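Local coordinates for protein endo-beta-1,4-glucanase (Streptomyces sp., PDB 1OA4) that hydrolyses internal beta-1,4-glucosidic bonds of cellulose, as an endoglucanase of glycoside hydrolase family 12, at residues S81-P86 against S218-A222; V143-W148 against S170-F174. One frame throughout, in Å; residues are numbered along the deposited sequence.

Overall arrangement
Both contacts belong to the family 12 beta-sandwich, a fold of the concanavalin clan, and both segments of contact 2 fall between the two of contact 1 in the sequence. Their centres lie about 17 Å apart, contact 1 about 17 Å and contact 2 about 15 Å from the centre of the chain. Contact 1 joins the C-terminal tail to the loop entering strand 86-92; contact 2 joins the hairpin turn of strands 136-143 and 146-154 to strand 171-175, outermost in the other sheet and paired with strand 86-92. Pro86 CB and Phe174 O meet at 4.1 Å. Both contacts are packing of the sandwich.

Contact 1: residues S81-P86 against S218-A222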
loop_
_atom_site.group_PDB
_atom_site.type_symbol
_atom_site.label_atom_id
_atom_site.label_comp_id
_atom_site.label_asym_id
_atom_site.label_seq_id
_atom_site.Cartn_x
_atom_site.Cartn_y
_atom_site.Cartn_z
ATOM N N SER A 81 1.756 8.717 19.857
ATOM C CA SER A 81 2.716 9.797 19.744
ATOM C C SER A 81 2.608 10.557 18.429
ATOM O O SER A 81 3.252 11.593 18.263
ATOM C CB SER A 81 4.114 9.229 19.859
ATOM O OG SER A 81 4.281 8.607 21.117
ATOM N N ILE A 82 1.833 10.034 17.488
ATOM C CA ILE A 82 1.720 10.686 16.189
ATOM C C ILE A 82 0.809 11.900 16.237
ATOM O O ILE A 82 -0.359 11.809 16.627
ATOM C CB ILE A 82 1.179 9.722 15.135
ATOM C CG1 ILE A 82 2.118 8.525 14.989
ATOM C CG2 ILE A 82 1.049 10.446 13.800
ATOM C CD1 ILE A 82 1.550 7.409 14.121
ATOM N N GLY A 83 1.350 13.035 15.810
ATOM C CA GLY A 83 0.556 14.245 15.693
ATOM C C GLY A 83 -0.185 14.266 14.362
ATOM O O GLY A 83 -1.373 14.590 14.301
ATOM N N SER A 84 0.529 13.921 13.293
ATOM C CA SER A 84 -0.036 13.843 11.955
ATOM C C SER A 84 0.828 12.908 11.107
ATOM O O SER A 84 2.040 12.782 11.331
ATOM C CB SER A 84 -0.107 15.234 11.274
ATOM O OG SER A 84 1.169 15.846 11.189
ATOM N N ALA A 85 0.204 12.260 10.129
ATOM C CA ALA A 85 0.919 11.440 9.178
ATOM C C ALA A 85 0.511 11.801 7.747
ATOM O O ALA A 85 -0.091 11.001 7.052
ATOM C CB ALA A 85 0.634 9.955 9.443
ATOM N N PRO A 86 0.859 12.999 7.284
ATOM C CA PRO A 86 0.412 13.407 5.956
ATOM C C PRO A 86 1.086 12.611 4.867
ATOM O O PRO A 86 2.312 12.435 4.866
ATOM C CB PRO A 86 0.812 14.880 5.882
ATOM C CG PRO A 86 1.899 15.023 6.867
ATOM C CD PRO A 86 1.658 14.036 7.955
ATOM N N SER A 218 5.244 11.132 2.163
ATOM C CA SER A 218 4.837 10.650 3.458
ATOM C C SER A 218 5.721 11.323 4.505
ATOM O O SER A 218 6.946 11.431 4.323
ATOM C CB SER A 218 5.011 9.152 3.513
ATOM O OG SER A 218 4.850 8.704 4.837
ATOM N N ALA A 219 5.094 11.811 5.566
ATOM C CA ALA A 219 5.813 12.324 6.728
ATOM C C ALA A 219 5.027 11.853 7.948
ATOM O O ALA A 219 3.811 11.738 7.888
ATOM C CB ALA A 219 5.900 13.838 6.688
ATOM N N VAL A 220 5.721 11.570 9.045
ATOM C CA VAL A 220 5.048 11.162 10.265
ATOM C C VAL A 220 5.588 12.050 11.389
ATOM O O VAL A 220 6.726 11.883 11.844
ATOM C CB VAL A 220 5.215 9.655 10.577
ATOM C CG1 VAL A 220 4.424 9.337 11.827
ATOM C CG2 VAL A 220 4.734 8.804 9.403
ATOM N N ASN A 221 4.762 13.017 11.790
ATOM C CA ASN A 221 5.131 14.043 12.744
ATOM C C ASN A 221 4.736 13.670 14.162
ATOM O O ASN A 221 3.615 13.223 14.406
ATOM C CB ASN A 221 4.445 15.347 12.353
ATOM C CG ASN A 221 4.796 15.769 10.958
ATOM O OD1 ASN A 221 3.931 15.882 10.083
ATOM N ND2 ASN A 221 6.081 15.968 10.720
ATOM N N ALA A 222 5.668 13.849 15.091
ATOM C CA ALA A 222 5.440 13.526 16.501
ATOM C C ALA A 222 4.697 14.631 17.253
ATOM O O ALA A 222 3.818 15.307 16.700
ATOM C CB ALA A 222 6.780 13.253 17.194
#
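Two amides of the 81-86 loop, Gly83 N and Ser84 N, converge on a single acceptor, the carbonyl oxygen of Asn221. The two bonds are unequal: Gly83 N sits 2.7 Å from Asn221 O, tilted 17° from the carbonyl plane, whereas Ser84 N donates only weakly at 3.4 Å. Two consecutive residues facing one partner define a classic beta bulge. The return bond, from Asn221 N to Ser84 O, spans 2.8 Å and runs nearly along the C=O axis, which makes Ser84 and Asn221 an antiparallel hydrogen-bonded pair. Further along, Ala219 N donates to Pro86 O at 2.9 Å. Between these bonds Ala85 CA lies 3.2 Å from Ala219 O in a CA-H...O contact; Pro86 N, a tertiary amide nitrogen, has no hydrogen to offer that carbonyl.

The side chains of the bridged pair repeat the link. Ser84 OG gives a weak bond to Asn221 OD1 at 3.0 Å; with chi1 at 58° the hydroxyl lies between its own backbone N and carbonyl carbon, beside CB of Asn221. The same OD1 has Pro86 CD against it, the proline ring and the amide side chain crossing at about a right angle. On the inner side, Ile82 and Val220 meet through their CG1 atoms at 4.0 Å, and both also rest on Met77.

Several polar groups of the two segments are met from outside: Ala85 N donates to Asp175 OD1, Val220 O accepts from Thr74 OG1, and Ser218 OG is bonded to Asp62. Backbone bonds thus fix the tail to the loop from Ala219 to Asn221, with the Ser84-Asn221 side-chain bond a weak addition, and the pairing of strands 86-92 and 212-218 runs on irregularly past their ends, finishing in the bulge at Asn221, one residue short of the C-terminus.

Contact 2: residues V143-W148 against S170-F174; sequences VGGRSW and SSWSF
Arg146 lies across one face of the Trp172 indole, its NE 3.1 Å above the ring plane. CD makes a CH-pi contact over the six-membered ring, 3.6 Å from its centroid, while CZ is 4.0 Å from the centroid of the five-membered ring and 14° off its normal, a cation-pi geometry. The guanidinium does not lie flat on the indole: the two planes are 83° apart, and the arginine presents its edge to NE1. The chain is extended from CG to NE, which carries the charged end along the indole from CD over the benzo ring.

Phe174 CB packs against the opposite face of Trp172. Trp172 CZ3 comes to the edge of the Trp148 ring, 3.5 Å from its CZ2, with the six-membered rings oblique at 43°. A water accepts a weak bond from Trp172 NE1 and donates to Gly144 O at 2.7 Å.

Residues 143-146 form the type I' turn of a beta-hairpin, at which one sheet of the sandwich meets the edge strand 171-175 of the other. Val143 O anchors this turn, accepting from Arg146 N and, on the opposite face of its carbonyl plane, from Trp148 NE1 at 3.1 Å. That second bond lies in the indole plane and helps fix the rotation of Trp148, whose ring also meets Phe179 of helix 176-185 edge-to-face. The backbone of Trp172 is held by its pairing with Val89 of the neighbouring strand 86-92.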
loop_
_atom_site.group_PDB
_atom_site.type_symbol
_atom_site.label_atom_id
_atom_site.label_comp_id
_atom_site.label_asym_id
_atom_site.label_seq_id
_atom_site.Cartn_x
_atom_site.Cartn_y
_atom_site.Cartn_z
ATOM N N VAL A 143 -13.900 8.840 6.175
ATOM C CA VAL A 143 -12.546 9.124 6.616
ATOM C C VAL A 143 -11.906 10.118 5.684
ATOM O O VAL A 143 -11.949 9.961 4.466
ATOM C CB VAL A 143 -11.662 7.857 6.622
ATOM C CG1 VAL A 143 -10.346 8.146 7.354
ATOM C CG2 VAL A 143 -12.404 6.678 7.238
ATOM N N GLY A 144 -11.334 11.167 6.263
ATOM C CA GLY A 144 -10.638 12.156 5.485
ATOM C C GLY A 144 -11.530 12.969 4.566
ATOM O O GLY A 144 -11.044 13.623 3.651
ATOM N N GLY A 145 -12.837 12.951 4.822
ATOM C CA GLY A 145 -13.764 13.700 3.998
ATOM C C GLY A 145 -14.256 12.931 2.782
ATOM O O GLY A 145 -14.895 13.510 1.903
ATOM N N ARG A 146 -13.958 11.634 2.745
ATOM C CA ARG A 146 -14.348 10.748 1.654
ATOM C C ARG A 146 -15.127 9.567 2.237
ATOM O O ARG A 146 -14.997 9.249 3.413
ATOM C CB ARG A 146 -13.098 10.240 0.911
ATOM C CG ARG A 146 -12.455 11.253 -0.005
ATOM C CD ARG A 146 -11.257 10.715 -0.739
ATOM N NE ARG A 146 -10.606 11.721 -1.576
ATOM C CZ ARG A 146 -10.935 11.996 -2.831
ATOM N NH1 ARG A 146 -11.929 11.354 -3.428
ATOM N NH2 ARG A 146 -10.264 12.922 -3.495
ATOM N N SER A 147 -15.964 8.937 1.422
ATOM C CA SER A 147 -16.717 7.771 1.882
ATOM C C SER A 147 -16.024 6.480 1.456
ATOM O O SER A 147 -15.502 6.399 0.340
ATOM C CB SER A 147 -18.133 7.784 1.325
ATOM O OG SER A 147 -18.852 6.659 1.807
ATOM N N TRP A 148 -16.011 5.488 2.351
ATOM C CA TRP A 148 -15.359 4.196 2.079
ATOM C C TRP A 148 -16.206 3.004 2.463
ATOM O O TRP A 148 -16.916 3.036 3.454
ATOM C CB TRP A 148 -14.032 4.062 2.836
ATOM C CG TRP A 148 -13.151 5.242 2.650
ATOM C CD1 TRP A 148 -13.158 6.372 3.393
ATOM C CD2 TRP A 148 -12.144 5.429 1.645
ATOM N NE1 TRP A 148 -12.225 7.265 2.916
ATOM C CE2 TRP A 148 -11.582 6.699 1.851
ATOM C CE3 TRP A 148 -11.655 4.649 0.596
ATOM C CZ2 TRP A 148 -10.567 7.211 1.048
ATOM C CZ3 TRP A 148 -10.647 5.156 -0.199
ATOM C CH2 TRP A 148 -10.112 6.426 0.034
ATOM N N SER A 170 -7.676 9.624 -8.640
ATOM C CA SER A 170 -6.420 9.793 -9.367
ATOM C C SER A 170 -5.276 10.233 -8.466
ATOM O O SER A 170 -4.121 9.827 -8.655
ATOM C CB SER A 170 -6.584 10.810 -10.512
ATOM O OG SER A 170 -7.084 12.040 -10.031
ATOM N N SER A 171 -5.598 11.087 -7.508
ATOM C CA SER A 171 -4.609 11.579 -6.560
ATOM C C SER A 171 -5.322 12.038 -5.301
ATOM O O SER A 171 -6.481 12.436 -5.336
ATOM C CB SER A 171 -3.786 12.727 -7.155
ATOM O OG SER A 171 -4.593 13.877 -7.398
ATOM N N TRP A 172 -4.638 11.965 -4.175
ATOM C CA TRP A 172 -5.206 12.441 -2.931
ATOM C C TRP A 172 -4.067 12.702 -1.958
ATOM O O TRP A 172 -3.067 11.974 -1.953
ATOM C CB TRP A 172 -6.179 11.411 -2.354
ATOM C CG TRP A 172 -7.080 11.919 -1.245
ATOM C CD1 TRP A 172 -7.634 13.179 -1.134
ATOM C CD2 TRP A 172 -7.525 11.189 -0.106
ATOM N NE1 TRP A 172 -8.398 13.252 0.008
ATOM C CE2 TRP A 172 -8.352 12.040 0.651
ATOM C CE3 TRP A 172 -7.318 9.882 0.356
ATOM C CZ2 TRP A 172 -8.957 11.628 1.825
ATOM C CZ3 TRP A 172 -7.914 9.491 1.534
ATOM C CH2 TRP A 172 -8.720 10.356 2.250
ATOM N N SER A 173 -4.221 13.759 -1.167
ATOM C CA SER A 173 -3.290 14.094 -0.100
ATOM C C SER A 173 -4.152 14.081 1.148
ATOM O O SER A 173 -5.220 14.736 1.198
ATOM C CB SER A 173 -2.648 15.470 -0.294
ATOM O OG SER A 173 -2.001 15.587 -1.545
ATOM N N PHE A 174 -3.709 13.346 2.165
ATOM C CA PHE A 174 -4.525 13.109 3.342
ATOM C C PHE A 174 -3.654 12.763 4.555
ATOM O O PHE A 174 -2.421 12.721 4.458
ATOM C CB PHE A 174 -5.491 11.955 3.038
ATOM C CG PHE A 174 -4.806 10.647 2.755
ATOM C CD1 PHE A 174 -4.163 10.419 1.547
ATOM C CD2 PHE A 174 -4.817 9.634 3.694
ATOM C CE1 PHE A 174 -3.530 9.212 1.295
ATOM C CE2 PHE A 174 -4.180 8.434 3.444
ATOM C CZ PHE A 174 -3.549 8.212 2.251
HETATM O O HOH W 1 -11.123 14.000 1.009
#